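Local coordinates for uncharacterized protein MJ0690 (Methanocaldococcus jannaschii, PDB 3K32) that has no established function but is a predicted subunit of a tRNA methyltransferase, with a domain of the HUP superfamily, at residues B[172-175]-B[176-180]; B[44-47]-B[48-52]. All blocks are in the same frame, centred on the assembly; numbering follows the deposited sequence.

Interaction 1 of 2, residues B[172-175]-B[176-180]; sequences EIRH and ILKER
The N-H groups of L177, K178 and E179 reach back to the carbonyl oxygens of I173, R174 and H175, the i to i+4 repeat that defines an alpha-helix. L177 N lies 3.1 Å from I173 O, and K178 N is 3.0 Å from R174 O; the preceding bond, I176 N to E172 O, is weak. The same spacing sorts the side chains by face. H175 and E179 approach at a slant, E179 OE2 lying at the imidazole edge, 3.4 Å from both H175 ND1 and H175 CE1, with the carboxylate turned 80° from the ring. E179 OE1 is engaged in a salt bridge with R67. On another flank, K178 folds back through its last two torsions, leaving NZ in the guanidinium plane at the edge of R174, 4.0 Å from R174 NE, a proximity of like charges that is probably mildly unfavourable. On the buried side, I173 CG2 packs on L177 CD1 at 4.2 Å. Around this helix, I176 and L177 lie against helix 68-80, to which R180 is joined by salt bridges with E71 and D75. R174 and K178 touch P184 of helix 184-187, while the E172 carboxylate accepts N-H bonds from F40 and I43, just beyond strand 32-39.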
loop_
_atom_site.group_PDB
_atom_site.type_symbol
_atom_site.label_atom_id
_atom_site.label_comp_id
_atom_site.label_asym_id
_atom_site.label_seq_id
_atom_site.Cartn_x
_atom_site.Cartn_y
_atom_site.Cartn_z
ATOM N N GLU B 172 -5.468 -10.033 24.649
ATOM C CA GLU B 172 -5.791 -9.244 25.839
ATOM C C GLU B 172 -7.292 -9.000 25.938
ATOM O O GLU B 172 -7.847 -8.930 27.037
ATOM C CB GLU B 172 -4.989 -7.927 25.916
ATOM C CG GLU B 172 -3.490 -8.146 26.173
ATOM C CD GLU B 172 -2.773 -6.964 26.837
ATOM O OE1 GLU B 172 -2.475 -5.961 26.146
ATOM O OE2 GLU B 172 -2.473 -7.058 28.048
ATOM N N ILE B 173 -7.951 -8.888 24.789
ATOM C CA ILE B 173 -9.393 -8.729 24.780
ATOM C C ILE B 173 -10.031 -10.053 25.176
ATOM O O ILE B 173 -10.898 -10.113 26.050
ATOM C CB ILE B 173 -9.891 -8.298 23.405
ATOM C CG1 ILE B 173 -9.209 -6.985 23.001
ATOM C CG2 ILE B 173 -11.420 -8.173 23.399
ATOM C CD1 ILE B 173 -9.742 -6.373 21.731
ATOM N N ARG B 174 -9.569 -11.114 24.525
ATOM C CA ARG B 174 -10.027 -12.461 24.792
ATOM C C ARG B 174 -9.983 -12.719 26.295
ATOM O O ARG B 174 -10.934 -13.246 26.879
ATOM C CB ARG B 174 -9.129 -13.454 24.051
ATOM C CG ARG B 174 -9.854 -14.640 23.439
ATOM C CD ARG B 174 -9.012 -15.283 22.340
ATOM N NE ARG B 174 -8.686 -16.680 22.637
ATOM C CZ ARG B 174 -8.248 -17.559 21.737
ATOM N NH1 ARG B 174 -8.084 -17.194 20.471
ATOM N NH2 ARG B 174 -7.978 -18.809 22.099
ATOM N N HIS B 175 -8.883 -12.323 26.921
ATOM C CA HIS B 175 -8.688 -12.602 28.330
ATOM C C HIS B 175 -9.746 -11.951 29.210
ATOM O O HIS B 175 -10.300 -12.587 30.110
ATOM C CB HIS B 175 -7.309 -12.153 28.775
ATOM C CG HIS B 175 -6.848 -12.817 30.031
ATOM N ND1 HIS B 175 -6.973 -12.229 31.272
ATOM C CD2 HIS B 175 -6.282 -14.025 30.240
ATOM C CE1 HIS B 175 -6.491 -13.044 32.192
ATOM N NE2 HIS B 175 -6.065 -14.142 31.594
ATOM N N ILE B 176 -10.015 -10.675 28.961
ATOM C CA ILE B 176 -11.026 -9.967 29.732
ATOM C C ILE B 176 -12.352 -10.704 29.599
ATOM O O ILE B 176 -13.083 -10.859 30.572
ATOM C CB ILE B 176 -11.170 -8.488 29.292
ATOM C CG1 ILE B 176 -9.855 -7.738 29.519
ATOM C CG2 ILE B 176 -12.290 -7.799 30.062
ATOM C CD1 ILE B 176 -9.899 -6.288 29.119
ATOM N N LEU B 177 -12.640 -11.188 28.396
ATOM C CA LEU B 177 -13.908 -11.870 28.138
ATOM C C LEU B 177 -14.034 -13.124 28.991
ATOM O O LEU B 177 -15.087 -13.389 29.570
ATOM C CB LEU B 177 -14.057 -12.202 26.657
ATOM C CG LEU B 177 -14.179 -10.970 25.762
ATOM C CD1 LEU B 177 -14.093 -11.332 24.279
ATOM C CD2 LEU B 177 -15.466 -10.235 26.065
ATOM N N LYS B 178 -12.950 -13.883 29.077
ATOM C CA LYS B 178 -12.915 -15.028 29.966
ATOM C C LYS B 178 -13.232 -14.601 31.401
ATOM O O LYS B 178 -14.240 -15.027 31.960
ATOM C CB LYS B 178 -11.569 -15.750 29.883
ATOM C CG LYS B 178 -11.456 -16.671 28.673
ATOM C CD LYS B 178 -10.251 -17.608 28.775
ATOM C CE LYS B 178 -9.075 -17.122 27.931
ATOM N NZ LYS B 178 -9.258 -17.419 26.480
ATOM N N GLU B 179 -12.389 -13.749 31.981
ATOM C CA GLU B 179 -12.609 -13.284 33.343
ATOM C C GLU B 179 -14.075 -12.972 33.542
ATOM O O GLU B 179 -14.633 -13.194 34.619
ATOM C CB GLU B 179 -11.815 -12.010 33.628
ATOM C CG GLU B 179 -10.340 -12.205 33.862
ATOM C CD GLU B 179 -9.605 -10.884 33.999
ATOM O OE1 GLU B 179 -10.279 -9.833 34.067
ATOM O OE2 GLU B 179 -8.357 -10.894 34.042
ATOM N N ARG B 180 -14.690 -12.449 32.489
ATOM C CA ARG B 180 -16.015 -11.867 32.604
ATOM C C ARG B 180 -17.098 -12.918 32.723
ATOM O O ARG B 180 -18.227 -12.620 33.118
ATOM C CB ARG B 180 -16.290 -10.924 31.433
ATOM C CG ARG B 180 -15.779 -9.505 31.673
ATOM C CD ARG B 180 -16.067 -8.622 30.485
ATOM N NE ARG B 180 -15.684 -7.235 30.711
ATOM C CZ ARG B 180 -16.147 -6.219 29.993
ATOM N NH1 ARG B 180 -17.017 -6.456 29.017
ATOM N NH2 ARG B 180 -15.754 -4.973 30.246
#

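Interaction 2 of 2, residues B[44-47]-B[48-52]; sequences PSYK and LAEET
Y46 and K47, where a loop becomes a helix, each meet a glutamate one helical turn ahead, and the backbone bonds follow the same pairing. E50 N donates to Y46 O, and E51 N to K47 O, both at 3.2 Å. Just before them, a type I beta turn from P44 to K47 is closed by K47 N on P44 O. A helix start leaves early N-H groups without intrahelical acceptors, and here the remedy is borrowed. A water accepts from L48 N at 2.9 Å and donates to S45 O, while the hydroxyl of S167 bonds to both A49 N and S45 O. The helix so begun is the connecting one of a beta-alpha-beta crossover between the neighbouring parallel strands 32-39 and 59-64, within a five-stranded sheet ordered 3-2-1-4-5, consistent with a HUP-type fold. Side-chain packing joins this region to the sheet: A49 rests on T37 and H60, and Y46, just before the helix, on T37, N39 and V62. With chi1 at 55°, Y46 CG lies between the backbone N and the carbonyl carbon, which brings the ring alongside E50, its plane 47° from the carboxylate. E50 OE1 lies in the ring plane at its edge, 3.4 Å from Y46 CE1, an approach that is probably mildly favourable, an anionic oxygen facing the C-H rim; P44 O lies above one face, offset toward the rim. Among the charges, K47 bends at its second and third torsions to bring NZ to E51 OE2, at 3.2 Å, in a salt bridge whose hydrogen bond is weak, and E51 OE2 is not securely placed. Were E51 replaced by an alanine, the K47 ammonium would probably lose this mate and its long chain be freer to turn. E51 OE1 forms a long, weak ion pair with K164.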
loop_
_atom_site.group_PDB
_atom_site.type_symbol
_atom_site.label_atom_id
_atom_site.label_comp_id
_atom_site.label_asym_id
_atom_site.label_seq_id
_atom_site.Cartn_x
_atom_site.Cartn_y
_atom_site.Cartn_z
ATOM N N PRO B 44 0.796 -10.735 29.329
ATOM C CA PRO B 44 1.998 -10.468 28.528
ATOM C C PRO B 44 1.931 -11.047 27.108
ATOM O O PRO B 44 2.871 -11.690 26.651
ATOM C CB PRO B 44 3.106 -11.146 29.341
ATOM C CG PRO B 44 2.407 -12.248 30.054
ATOM C CD PRO B 44 1.059 -11.693 30.419
ATOM N N SER B 45 0.835 -10.786 26.407
ATOM C CA SER B 45 0.633 -11.337 25.077
ATOM C C SER B 45 1.648 -10.839 24.031
ATOM O O SER B 45 1.612 -11.276 22.878
ATOM C CB SER B 45 -0.807 -11.074 24.603
ATOM O OG SER B 45 -1.048 -9.688 24.378
ATOM N N TYR B 46 2.554 -9.949 24.425
ATOM C CA TYR B 46 3.510 -9.383 23.476
ATOM C C TYR B 46 4.733 -10.267 23.267
ATOM O O TYR B 46 5.590 -9.968 22.443
ATOM C CB TYR B 46 3.982 -8.019 23.961
ATOM C CG TYR B 46 4.539 -8.086 25.350
ATOM C CD1 TYR B 46 5.887 -8.353 25.565
ATOM C CD2 TYR B 46 3.713 -7.921 26.452
ATOM C CE1 TYR B 46 6.402 -8.430 26.837
ATOM C CE2 TYR B 46 4.219 -7.997 27.731
ATOM C CZ TYR B 46 5.564 -8.255 27.918
ATOM O OH TYR B 46 6.065 -8.327 29.190
ATOM N N LYS B 47 4.831 -11.350 24.022
ATOM C CA LYS B 47 6.031 -12.173 23.952
ATOM C C LYS B 47 6.386 -12.591 22.506
ATOM O O LYS B 47 7.545 -12.525 22.101
ATOM C CB LYS B 47 5.926 -13.357 24.928
ATOM C CG LYS B 47 5.980 -14.729 24.293
ATOM C CD LYS B 47 7.387 -15.304 24.348
ATOM C CE LYS B 47 7.873 -15.480 25.787
ATOM N NZ LYS B 47 9.300 -15.912 25.858
ATOM N N LEU B 48 5.386 -12.977 21.725
ATOM C CA LEU B 48 5.615 -13.424 20.351
ATOM C C LEU B 48 6.295 -12.344 19.488
ATOM O O LEU B 48 7.309 -12.587 18.824
ATOM C CB LEU B 48 4.285 -13.860 19.721
ATOM C CG LEU B 48 4.266 -14.668 18.409
ATOM C CD1 LEU B 48 3.820 -13.811 17.222
ATOM C CD2 LEU B 48 5.605 -15.346 18.129
ATOM N N ALA B 49 5.721 -11.150 19.504
ATOM C CA ALA B 49 6.244 -10.048 18.725
ATOM C C ALA B 49 7.717 -9.795 19.065
ATOM O O ALA B 49 8.520 -9.469 18.185
ATOM C CB ALA B 49 5.409 -8.807 18.959
ATOM N N GLU B 50 8.060 -9.957 20.341
ATOM C CA GLU B 50 9.432 -9.760 20.817
ATOM C C GLU B 50 10.420 -10.688 20.136
ATOM O O GLU B 50 11.393 -10.238 19.520
ATOM C CB GLU B 50 9.527 -9.958 22.330
ATOM C CG GLU B 50 9.456 -8.671 23.121
ATOM C CD GLU B 50 9.934 -8.833 24.562
ATOM O OE1 GLU B 50 9.251 -9.539 25.340
ATOM O OE2 GLU B 50 10.987 -8.238 24.909
ATOM N N GLU B 51 10.165 -11.984 20.266
ATOM C CA GLU B 51 10.992 -12.999 19.637
ATOM C C GLU B 51 11.149 -12.716 18.142
ATOM O O GLU B 51 12.246 -12.824 17.595
ATOM C CB GLU B 51 10.377 -14.383 19.860
ATOM C CG GLU B 51 10.146 -14.723 21.329
ATOM C CD GLU B 51 9.368 -16.025 21.529
ATOM O OE1 GLU B 51 8.865 -16.591 20.530
ATOM O OE2 GLU B 51 9.263 -16.485 22.688
ATOM N N THR B 52 10.053 -12.335 17.490
ATOM C CA THR B 52 10.082 -12.096 16.056
ATOM C C THR B 52 10.953 -10.915 15.651
ATOM O O THR B 52 11.648 -10.986 14.636
ATOM C CB THR B 52 8.690 -11.916 15.468
ATOM O OG1 THR B 52 7.880 -13.038 15.821
ATOM C CG2 THR B 52 8.790 -11.822 13.954
HETATM O O HOH W 1 2.759 -13.611 22.772
#

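Overall arrangement
Read from the N terminus, the chain meets interaction 2 first, where strand 32-39 gives way through a turn to helix 47-56; interaction 1 follows more than a hundred residues later, within helix 169-180. Each joins consecutive residues, so neither closes a long loop, and the two stand in series without nesting or crossing. In space they are neighbours, with centres about 18 Å apart. The link is direct packing: E172 CG lies 3.4 Å from S45 OG, and A171 also touches S45. Thus the turn leading into the crossover helix, attached to the parallel sheet, abuts a helix from late in the chain, which packs in turn on helix 68-80.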